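Local coordinates for protein EmGH1 (Erythrobacter marinus, PDB 5Z87) that probably hydrolyses beta-glucosidic bonds, as a glycoside hydrolase of family 3 that also binds magnesium, at residues 126-131 / 176-181; 229-234 / 309-314; 294-299 / 338-343; 313-318 / 345-350. One frame throughout, in Å; residues are numbered along the deposited sequence.

Contact 1: 126-131 / 176-181; sequences FVFEEC and GCFSPN
G176 O accepts the backbone N-H of E129 (N to O 3.0 Å), which begins a parallel pairing of strands 126-129 and 176-177. Glycine suits this place because the rim of the F128 ring lies against it, and a CB would run into F128 CE1. C177 turns to the face of the sheet that carries E129; its compact side chain meets C131, with CB 3.7 Å from C131 SG. F178 continues the backbone ladder, its N donating to E129 O at 3.2 Å. Its CG stands anti to the carbonyl carbon (chi1 -62°), and the ring swings back over F128 in an offset stack, centroids 4.7 Å apart and planes at 26°. F178 CE1 sits above one F128 face, toward the rim. At the edge of the F178 ring, in plane, is E130 OE1, which bonds Y93 OH and a bound dithiothreitol. S179 OG accepts the C131 N-H (3.2 Å) and shares a water with E130 OE2, so the hydroxyl bridges a backbone N-H and, through the water, the E130 carboxylate. In the sheet, strand 126-129 lies between 91-93 and 176-177, strand 229-235 flanks the far edge of 176-177, and helices 366-382 and 201-216 pack on F126 and C177 respectively.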
# COMPACT_ATOMS: atom_id res chain seq x y z
N PHE A 126 -27.76 -3.67 -27.87
CA PHE A 126 -27.75 -3.78 -26.42
C PHE A 126 -28.04 -2.39 -25.85
O PHE A 126 -27.56 -1.38 -26.38
CB PHE A 126 -26.39 -4.29 -25.89
CG PHE A 126 -26.36 -5.77 -25.61
CD1 PHE A 126 -27.31 -6.37 -24.79
CD2 PHE A 126 -25.39 -6.58 -26.18
CE1 PHE A 126 -27.28 -7.74 -24.55
CE2 PHE A 126 -25.35 -7.96 -25.93
CZ PHE A 126 -26.30 -8.54 -25.12
N VAL A 127 -28.87 -2.34 -24.82
CA VAL A 127 -29.20 -1.09 -24.14
C VAL A 127 -28.68 -1.25 -22.72
O VAL A 127 -29.29 -1.95 -21.90
CB VAL A 127 -30.71 -0.80 -24.16
CG1 VAL A 127 -31.02 0.49 -23.41
CG2 VAL A 127 -31.21 -0.73 -25.60
N PHE A 128 -27.53 -0.63 -22.43
CA PHE A 128 -26.82 -0.86 -21.18
C PHE A 128 -27.20 0.22 -20.17
O PHE A 128 -27.12 1.42 -20.48
CB PHE A 128 -25.30 -0.87 -21.39
CG PHE A 128 -24.78 -2.08 -22.11
CD1 PHE A 128 -24.88 -3.34 -21.53
CD2 PHE A 128 -24.17 -1.96 -23.35
CE1 PHE A 128 -24.39 -4.47 -22.18
CE2 PHE A 128 -23.66 -3.08 -23.99
CZ PHE A 128 -23.79 -4.35 -23.41
N GLU A 129 -27.60 -0.19 -18.98
CA GLU A 129 -27.87 0.75 -17.89
C GLU A 129 -27.04 0.35 -16.68
O GLU A 129 -26.34 -0.67 -16.70
CB GLU A 129 -29.37 0.80 -17.57
CG GLU A 129 -30.24 1.23 -18.77
CD GLU A 129 -30.14 2.71 -19.08
OE1 GLU A 129 -30.59 3.13 -20.17
OE2 GLU A 129 -29.60 3.47 -18.23
N GLU A 130 -27.08 1.16 -15.63
CA GLU A 130 -26.41 0.86 -14.37
C GLU A 130 -27.43 0.32 -13.38
O GLU A 130 -28.52 0.87 -13.26
CB GLU A 130 -25.73 2.09 -13.77
CG GLU A 130 -24.76 2.78 -14.70
CD GLU A 130 -23.43 2.06 -14.81
OE1 GLU A 130 -22.57 2.54 -15.59
OE2 GLU A 130 -23.23 1.03 -14.13
N CYS A 131 -27.07 -0.76 -12.69
CA CYS A 131 -27.94 -1.45 -11.74
C CYS A 131 -27.21 -1.77 -10.45
O CYS A 131 -27.31 -2.88 -9.92
CB CYS A 131 -28.48 -2.74 -12.35
SG CYS A 131 -29.62 -2.48 -13.74
N GLY A 176 -29.07 -5.22 -20.63
CA GLY A 176 -27.76 -5.47 -20.05
C GLY A 176 -27.37 -4.35 -19.12
O GLY A 176 -27.80 -3.20 -19.28
N CYS A 177 -26.56 -4.69 -18.11
CA CYS A 177 -26.07 -3.67 -17.19
C CYS A 177 -24.58 -3.85 -16.93
O CYS A 177 -24.01 -4.93 -17.11
CB CYS A 177 -26.84 -3.68 -15.86
SG CYS A 177 -26.64 -5.19 -14.93
N PHE A 178 -23.97 -2.75 -16.50
CA PHE A 178 -22.57 -2.71 -16.10
C PHE A 178 -22.48 -2.90 -14.58
O PHE A 178 -22.05 -2.03 -13.83
CB PHE A 178 -21.94 -1.40 -16.54
CG PHE A 178 -21.93 -1.19 -18.04
CD1 PHE A 178 -21.88 -2.27 -18.92
CD2 PHE A 178 -21.95 0.11 -18.57
CE1 PHE A 178 -21.85 -2.07 -20.29
CE2 PHE A 178 -21.92 0.32 -19.95
CZ PHE A 178 -21.86 -0.77 -20.81
N SER A 179 -22.96 -4.06 -14.14
CA SER A 179 -23.10 -4.44 -12.74
C SER A 179 -23.10 -5.95 -12.68
O SER A 179 -23.44 -6.60 -13.67
CB SER A 179 -24.40 -3.89 -12.14
OG SER A 179 -24.43 -2.47 -12.16
N PRO A 180 -22.72 -6.54 -11.53
CA PRO A 180 -22.29 -5.91 -10.28
C PRO A 180 -20.80 -5.51 -10.26
O PRO A 180 -19.99 -6.02 -11.02
CB PRO A 180 -22.54 -7.00 -9.25
CG PRO A 180 -22.25 -8.29 -10.01
CD PRO A 180 -22.73 -8.01 -11.43
N ASN A 181 -20.48 -4.58 -9.37
CA ASN A 181 -19.10 -4.29 -9.02
C ASN A 181 -18.67 -5.36 -8.02
O ASN A 181 -19.20 -5.44 -6.92
CB ASN A 181 -19.03 -2.88 -8.43
CG ASN A 181 -17.62 -2.50 -7.95
OD1 ASN A 181 -16.92 -3.29 -7.31
ND2 ASN A 181 -17.23 -1.26 -8.23
O HOH W 1 -23.64 -0.14 -11.83

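Contact 2: 229-234 / 309-314; sequences ATSVKH and YVVSDW
Y309 points the rim of its ring at S231, and its OH donates a hydrogen bond to S231 OG at 2.7 Å. The serine oxygen lies near the plane of the phenol ring, and it is also hydrogen-bonded to C177 O, so one small hydroxyl accepts from the phenol and bonds the neighbouring strand. V311 CG1, at the in-plane edge of the same ring, meets S231 CB at 4.1 Å. A phenylalanine in place of Y309 would probably leave S231 OG without its phenol donor and that end of the ring without a polar tether. Further along, H234 and D313 approach obliquely, ring and carboxylate planes only 18° apart, with D313 OD2 3.3 Å from H234 CD2 at the ring edge. K233 CG lies over the centre of one imidazole face, and a cis peptide joins these two residues. H234 ND1 is held by D183, while NE2 meets the bound dithiothreitol, so an imidazole can link a framework carboxylate to the pocket. Strands 229-235 and 309-311 are not neighbours: 276-279 runs between them, its M278 touching K233, V311 and D313, while helix 201-216 backs T230 and V232.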
# COMPACT_ATOMS: atom_id res chain seq x y z
N ALA A 229 -28.57 -9.04 -18.93
CA ALA A 229 -27.19 -9.49 -18.82
C ALA A 229 -26.41 -8.66 -17.80
O ALA A 229 -26.54 -7.43 -17.72
CB ALA A 229 -26.50 -9.40 -20.19
N THR A 230 -25.59 -9.35 -17.00
CA THR A 230 -24.63 -8.71 -16.11
C THR A 230 -23.29 -8.54 -16.82
O THR A 230 -22.90 -9.38 -17.63
CB THR A 230 -24.40 -9.55 -14.85
OG1 THR A 230 -24.04 -10.89 -15.22
CG2 THR A 230 -25.64 -9.60 -13.99
N SER A 231 -22.60 -7.45 -16.51
CA SER A 231 -21.20 -7.26 -16.89
C SER A 231 -20.39 -7.05 -15.61
O SER A 231 -20.26 -5.93 -15.12
CB SER A 231 -21.02 -6.08 -17.85
OG SER A 231 -22.09 -6.01 -18.77
N VAL A 232 -19.85 -8.14 -15.06
CA VAL A 232 -19.15 -8.03 -13.78
C VAL A 232 -17.88 -7.21 -13.96
O VAL A 232 -17.16 -7.34 -14.96
CB VAL A 232 -18.87 -9.43 -13.21
CG1 VAL A 232 -20.18 -10.10 -12.83
CG2 VAL A 232 -18.14 -10.28 -14.25
N LYS A 233 -17.62 -6.32 -13.00
CA LYS A 233 -16.55 -5.33 -13.13
C LYS A 233 -15.90 -5.16 -11.76
O LYS A 233 -16.48 -5.54 -10.74
CB LYS A 233 -17.11 -4.02 -13.67
CG LYS A 233 -18.14 -3.37 -12.76
CD LYS A 233 -18.67 -2.08 -13.33
CE LYS A 233 -19.41 -1.28 -12.25
NZ LYS A 233 -20.25 -0.16 -12.81
N HIS A 234 -14.68 -4.60 -11.71
CA HIS A 234 -13.84 -4.24 -12.85
C HIS A 234 -12.61 -5.14 -12.92
O HIS A 234 -11.78 -5.11 -12.01
CB HIS A 234 -13.41 -2.78 -12.77
CG HIS A 234 -14.52 -1.83 -12.46
ND1 HIS A 234 -15.11 -1.75 -11.21
CD2 HIS A 234 -15.14 -0.90 -13.23
CE1 HIS A 234 -16.04 -0.81 -11.23
NE2 HIS A 234 -16.07 -0.27 -12.44
N TYR A 309 -19.10 -11.63 -23.55
CA TYR A 309 -18.42 -10.45 -24.07
C TYR A 309 -17.62 -9.75 -22.98
O TYR A 309 -17.98 -9.76 -21.80
CB TYR A 309 -19.42 -9.46 -24.69
CG TYR A 309 -20.40 -8.88 -23.71
CD1 TYR A 309 -20.10 -7.72 -22.99
CD2 TYR A 309 -21.64 -9.48 -23.49
CE1 TYR A 309 -21.00 -7.18 -22.08
CE2 TYR A 309 -22.54 -8.95 -22.58
CZ TYR A 309 -22.21 -7.80 -21.88
OH TYR A 309 -23.10 -7.27 -20.96
N VAL A 310 -16.51 -9.15 -23.39
CA VAL A 310 -15.75 -8.23 -22.57
C VAL A 310 -16.03 -6.83 -23.08
O VAL A 310 -15.78 -6.52 -24.26
CB VAL A 310 -14.25 -8.55 -22.62
CG1 VAL A 310 -13.46 -7.42 -21.96
CG2 VAL A 310 -13.96 -9.86 -21.94
N VAL A 311 -16.57 -5.99 -22.22
CA VAL A 311 -16.81 -4.59 -22.56
C VAL A 311 -15.75 -3.74 -21.86
O VAL A 311 -15.32 -4.05 -20.74
CB VAL A 311 -18.24 -4.14 -22.18
CG1 VAL A 311 -18.54 -4.43 -20.70
CG2 VAL A 311 -18.46 -2.69 -22.52
N SER A 312 -15.28 -2.71 -22.55
CA SER A 312 -14.36 -1.79 -21.93
C SER A 312 -15.09 -0.92 -20.92
O SER A 312 -16.30 -0.69 -21.01
CB SER A 312 -13.70 -0.90 -22.98
OG SER A 312 -14.55 0.19 -23.29
N ASP A 313 -14.34 -0.41 -19.94
CA ASP A 313 -14.82 0.73 -19.19
C ASP A 313 -14.71 2.00 -20.05
O ASP A 313 -14.05 2.02 -21.10
CB ASP A 313 -14.06 0.86 -17.87
CG ASP A 313 -14.85 1.60 -16.80
OD1 ASP A 313 -15.75 2.38 -17.17
OD2 ASP A 313 -14.57 1.38 -15.60
N TRP A 314 -15.35 3.08 -19.58
CA TRP A 314 -15.58 4.24 -20.43
C TRP A 314 -14.28 4.79 -21.00
O TRP A 314 -13.42 5.26 -20.26
CB TRP A 314 -16.34 5.34 -19.68
CG TRP A 314 -16.56 6.50 -20.60
CD1 TRP A 314 -15.79 7.62 -20.71
CD2 TRP A 314 -17.60 6.63 -21.59
NE1 TRP A 314 -16.28 8.45 -21.69
CE2 TRP A 314 -17.40 7.87 -22.24
CE3 TRP A 314 -18.68 5.84 -21.97
CZ2 TRP A 314 -18.23 8.32 -23.26
CZ3 TRP A 314 -19.51 6.29 -22.98
CH2 TRP A 314 -19.28 7.52 -23.62

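Contact 3: 294-299 / 338-343; sequences HLLNDV and LRAGVD
L296 of helix 293-303 packs on A340, G341 and V342 where helix 330-340 gives way to loop, a junction of two helices in the TIM-barrel-like domain typical of the N-terminal part of family 3 glycoside hydrolases. The apolar part rests on the leucine. Its CG is anti to the carbonyl carbon (chi1 -66°), and CD1 meets V342 CG2 at 3.7 Å. The same CD1 stands 4.3 Å from A340 CB, a looser touch, and the leucine also packs on F235 of strand 229-235. A branched aliphatic chain suits a buried spot that several small apolar groups approach.

Packing against the backbone comes next. A340 O faces L296 CB at 3.5 Å and, less closely, N297 CB at 3.8 Å. G341 leaves the helix with a positive phi of 133°. Glycine is called for here, since a CB would be jammed against A340 O and would sit tight against L296 O.

Of the polar contacts, N297 ND2 donates to D298 OD1 at 2.9 Å, within the plane of its own amide, which helps hold the amide end of the side chain whose CB meets A340 O. A pi-type turn shapes the first helix here, V299 N reaching H294 O at 3.0 Å. D343, which follows V342, pairs with R375 and R301.

No direct hydrogen bond joins the two segments; instead one water donates to both backbones, lying 2.6 Å from L296 O and 2.7 Å from G341 O.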
# COMPACT_ATOMS: atom_id res chain seq x y z
N HIS A 294 -2.89 -11.91 -20.61
CA HIS A 294 -2.95 -12.96 -19.59
C HIS A 294 -4.30 -12.97 -18.88
O HIS A 294 -4.90 -14.03 -18.67
CB HIS A 294 -1.82 -12.76 -18.59
CG HIS A 294 -1.98 -13.57 -17.33
ND1 HIS A 294 -1.82 -14.94 -17.30
CD2 HIS A 294 -2.29 -13.19 -16.07
CE1 HIS A 294 -2.03 -15.37 -16.07
NE2 HIS A 294 -2.31 -14.33 -15.30
N LEU A 295 -4.79 -11.80 -18.48
CA LEU A 295 -6.05 -11.72 -17.76
C LEU A 295 -7.24 -11.95 -18.69
O LEU A 295 -8.10 -12.81 -18.42
CB LEU A 295 -6.16 -10.35 -17.07
CG LEU A 295 -6.70 -10.22 -15.65
CD1 LEU A 295 -6.32 -11.43 -14.80
CD2 LEU A 295 -6.19 -8.92 -15.00
N LEU A 296 -7.33 -11.18 -19.78
CA LEU A 296 -8.49 -11.18 -20.67
C LEU A 296 -8.56 -12.41 -21.57
O LEU A 296 -9.63 -12.71 -22.11
CB LEU A 296 -8.48 -9.91 -21.53
CG LEU A 296 -8.69 -8.59 -20.77
CD1 LEU A 296 -8.66 -7.38 -21.68
CD2 LEU A 296 -9.99 -8.64 -19.99
N ASN A 297 -7.46 -13.14 -21.76
CA ASN A 297 -7.49 -14.32 -22.62
C ASN A 297 -7.10 -15.60 -21.88
O ASN A 297 -7.91 -16.53 -21.81
CB ASN A 297 -6.56 -14.12 -23.82
CG ASN A 297 -6.58 -15.33 -24.75
OD1 ASN A 297 -7.49 -15.48 -25.54
ND2 ASN A 297 -5.57 -16.20 -24.62
N ASP A 298 -5.88 -15.68 -21.35
CA ASP A 298 -5.40 -16.93 -20.77
C ASP A 298 -6.27 -17.37 -19.61
O ASP A 298 -6.66 -18.55 -19.52
CB ASP A 298 -3.94 -16.77 -20.32
CG ASP A 298 -3.01 -16.41 -21.47
OD1 ASP A 298 -3.50 -16.19 -22.60
OD2 ASP A 298 -1.78 -16.36 -21.24
N VAL A 299 -6.59 -16.45 -18.71
CA VAL A 299 -7.42 -16.80 -17.55
C VAL A 299 -8.89 -16.85 -17.94
O VAL A 299 -9.59 -17.83 -17.66
CB VAL A 299 -7.18 -15.81 -16.40
CG1 VAL A 299 -8.29 -15.91 -15.38
CG2 VAL A 299 -5.82 -16.06 -15.75
N LEU A 338 -8.27 -5.11 -28.76
CA LEU A 338 -9.00 -6.17 -29.46
C LEU A 338 -8.25 -7.50 -29.37
O LEU A 338 -8.85 -8.54 -29.06
CB LEU A 338 -9.24 -5.77 -30.91
CG LEU A 338 -10.28 -6.61 -31.64
CD1 LEU A 338 -11.65 -6.29 -31.10
CD2 LEU A 338 -10.18 -6.35 -33.15
N ARG A 339 -6.94 -7.49 -29.63
CA ARG A 339 -6.19 -8.74 -29.55
C ARG A 339 -6.08 -9.24 -28.12
O ARG A 339 -6.04 -10.46 -27.89
CB ARG A 339 -4.79 -8.59 -30.14
CG ARG A 339 -4.72 -7.75 -31.38
CD ARG A 339 -4.37 -8.53 -32.60
NE ARG A 339 -3.18 -9.33 -32.41
CZ ARG A 339 -1.94 -8.86 -32.55
NH1 ARG A 339 -0.91 -9.67 -32.36
NH2 ARG A 339 -1.76 -7.59 -32.89
N ALA A 340 -6.02 -8.32 -27.15
CA ALA A 340 -6.00 -8.76 -25.76
C ALA A 340 -7.28 -9.50 -25.43
O ALA A 340 -7.25 -10.52 -24.73
CB ALA A 340 -5.80 -7.57 -24.82
N GLY A 341 -8.41 -9.01 -25.94
CA GLY A 341 -9.67 -9.68 -25.67
C GLY A 341 -10.82 -8.79 -25.24
O GLY A 341 -11.80 -9.29 -24.70
N VAL A 342 -10.71 -7.48 -25.46
CA VAL A 342 -11.85 -6.58 -25.32
C VAL A 342 -12.70 -6.67 -26.59
O VAL A 342 -12.22 -6.38 -27.69
CB VAL A 342 -11.40 -5.13 -25.08
CG1 VAL A 342 -12.62 -4.24 -24.95
CG2 VAL A 342 -10.49 -5.03 -23.85
N ASP A 343 -13.97 -7.03 -26.43
CA ASP A 343 -14.86 -7.28 -27.56
C ASP A 343 -15.65 -6.05 -27.99
O ASP A 343 -15.85 -5.85 -29.19
CB ASP A 343 -15.84 -8.42 -27.23
CG ASP A 343 -15.14 -9.70 -26.87
OD1 ASP A 343 -14.20 -10.08 -27.62
OD2 ASP A 343 -15.51 -10.33 -25.85
O HOH W 2 -11.27 -11.77 -23.92

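Contact 4: 313-318 / 345-350; sequences DWDDVR and ELANNG
D315 N donates to L346 O (2.8 Å, N-H...O angle 167°), tying the loop after strand 309-311 to strand 345-346. D315 is the third residue of a type II turn closed by D316 N and D313 O. Its carboxylate is gripped side-on by R318: NE bonds OD2 at 3.0 Å in a salt bridge, while NE and NH2 both reach OD1. R318 NH2 also donates to N349 O at 2.8 Å; the oxygen lies in the guanidinium plane, but the nitrogen stands 48° out of the carbonyl plane. NH1 pairs with E330, so all three guanidinium nitrogens have acceptors, which suits arginine.

D315 OD1 and E345 OE1 lie 4.6 Å apart. One water donates to both, 2.7 Å from D315 OD1 and 2.8 Å from E345 OE1, and accepts from R318 N, which probably eases their repulsion. E345 is further held by the backbone N-H groups of V351 and Y352. An alanine in place of R318 would probably leave D315 and E330 without this counter-charge, and N349 O without its NH2 donor.

W314 lays one face over A347 CA, 4.0 Å from the centroid of its six-membered ring, and packs on L346 CG. The N348 amide stands nearly perpendicular to the indole, its OD1 held by R67 N. This turn brings D313 and W314 into the pocket that holds a bound dithiothreitol, at the active-site end expected of a TIM-barrel-like domain.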
# COMPACT_ATOMS: atom_id res chain seq x y z
N ASP A 313 -14.34 -0.41 -19.94
CA ASP A 313 -14.82 0.73 -19.19
C ASP A 313 -14.71 2.00 -20.05
O ASP A 313 -14.05 2.02 -21.10
CB ASP A 313 -14.06 0.86 -17.87
CG ASP A 313 -14.85 1.60 -16.80
OD1 ASP A 313 -15.75 2.38 -17.17
OD2 ASP A 313 -14.57 1.38 -15.60
N TRP A 314 -15.35 3.08 -19.58
CA TRP A 314 -15.58 4.24 -20.43
C TRP A 314 -14.28 4.79 -21.00
O TRP A 314 -13.42 5.26 -20.26
CB TRP A 314 -16.34 5.34 -19.68
CG TRP A 314 -16.56 6.50 -20.60
CD1 TRP A 314 -15.79 7.62 -20.71
CD2 TRP A 314 -17.60 6.63 -21.59
NE1 TRP A 314 -16.28 8.45 -21.69
CE2 TRP A 314 -17.40 7.87 -22.24
CE3 TRP A 314 -18.68 5.84 -21.97
CZ2 TRP A 314 -18.23 8.32 -23.26
CZ3 TRP A 314 -19.51 6.29 -22.98
CH2 TRP A 314 -19.28 7.52 -23.62
N ASP A 315 -14.18 4.75 -22.33
CA ASP A 315 -13.04 5.24 -23.11
C ASP A 315 -11.71 4.63 -22.69
O ASP A 315 -10.66 5.20 -22.96
CB ASP A 315 -12.94 6.77 -23.08
CG ASP A 315 -12.35 7.34 -24.36
OD1 ASP A 315 -12.48 6.69 -25.41
OD2 ASP A 315 -11.76 8.44 -24.32
N ASP A 316 -11.70 3.45 -22.09
CA ASP A 316 -10.45 2.92 -21.58
C ASP A 316 -9.57 2.27 -22.64
O ASP A 316 -8.39 2.03 -22.36
CB ASP A 316 -10.70 1.92 -20.45
CG ASP A 316 -10.72 2.58 -19.08
OD1 ASP A 316 -10.24 3.73 -18.93
OD2 ASP A 316 -11.23 1.93 -18.14
N VAL A 317 -10.09 1.96 -23.83
CA VAL A 317 -9.23 1.44 -24.89
C VAL A 317 -8.30 2.53 -25.39
O VAL A 317 -7.08 2.35 -25.46
CB VAL A 317 -10.05 0.81 -26.04
CG1 VAL A 317 -9.11 0.18 -27.05
CG2 VAL A 317 -10.99 -0.27 -25.53
N ARG A 318 -8.86 3.70 -25.73
CA ARG A 318 -8.04 4.85 -26.08
C ARG A 318 -7.01 5.17 -25.00
O ARG A 318 -5.88 5.58 -25.31
CB ARG A 318 -8.93 6.08 -26.31
CG ARG A 318 -8.16 7.28 -26.82
CD ARG A 318 -8.98 8.56 -26.75
NE ARG A 318 -10.39 8.28 -27.00
CZ ARG A 318 -10.95 8.30 -28.20
NH1 ARG A 318 -10.23 8.61 -29.27
NH2 ARG A 318 -12.24 8.03 -28.32
N GLU A 345 -16.29 -1.74 -27.28
CA GLU A 345 -15.72 -0.54 -26.71
C GLU A 345 -16.83 0.39 -26.24
O GLU A 345 -17.65 0.85 -27.03
CB GLU A 345 -14.82 0.16 -27.72
CG GLU A 345 -14.38 1.51 -27.24
CD GLU A 345 -13.64 2.26 -28.30
OE1 GLU A 345 -12.61 2.88 -27.97
OE2 GLU A 345 -14.08 2.22 -29.47
N LEU A 346 -16.85 0.65 -24.94
CA LEU A 346 -17.73 1.64 -24.35
C LEU A 346 -17.05 3.00 -24.48
O LEU A 346 -16.09 3.30 -23.76
CB LEU A 346 -18.01 1.28 -22.89
CG LEU A 346 -18.75 2.33 -22.08
CD1 LEU A 346 -20.16 2.52 -22.62
CD2 LEU A 346 -18.77 1.89 -20.62
N ALA A 347 -17.52 3.82 -25.42
CA ALA A 347 -16.90 5.11 -25.70
C ALA A 347 -17.69 5.88 -26.75
O ALA A 347 -18.36 5.28 -27.59
CB ALA A 347 -15.45 4.93 -26.17
N ASN A 348 -17.62 7.20 -26.69
CA ASN A 348 -18.05 8.05 -27.79
C ASN A 348 -16.89 8.23 -28.75
O ASN A 348 -15.76 8.47 -28.32
CB ASN A 348 -18.52 9.42 -27.30
CG ASN A 348 -19.86 9.37 -26.65
OD1 ASN A 348 -20.61 8.40 -26.79
ND2 ASN A 348 -20.20 10.43 -25.94
N ASN A 349 -17.17 8.13 -30.04
CA ASN A 349 -16.14 8.29 -31.06
C ASN A 349 -14.92 7.44 -30.72
O ASN A 349 -13.79 7.93 -30.65
CB ASN A 349 -15.77 9.77 -31.21
CG ASN A 349 -14.86 10.03 -32.38
OD1 ASN A 349 -14.93 9.34 -33.39
ND2 ASN A 349 -13.99 11.02 -32.25
N GLY A 350 -15.16 6.16 -30.48
CA GLY A 350 -14.12 5.29 -29.95
C GLY A 350 -13.03 4.96 -30.95
O GLY A 350 -13.14 5.20 -32.16
O HOH W 3 -11.74 4.13 -25.68

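All four contacts lie in the N-terminal, TIM-barrel-like domain. Contact 1 comes first along the chain; the segments of contacts 2 and 3 then alternate, as do those of contacts 3 and 4, and contacts 2 and 4 share D313 and W314. Contacts 1 and 2, their centres about 8 Å apart, use neighbouring strands, 176-177 and 229-235, of one parallel sheet. Contact 3, about 13 Å from contact 2 between centres, lies among the outer helices and joins it where V310 O meets D343 N. F178 of contact 1 also packs on L346 of contact 4. Contacts 1, 2 and 4 thus contribute walls to one ligand pocket, while contact 3 packs helices farther from it.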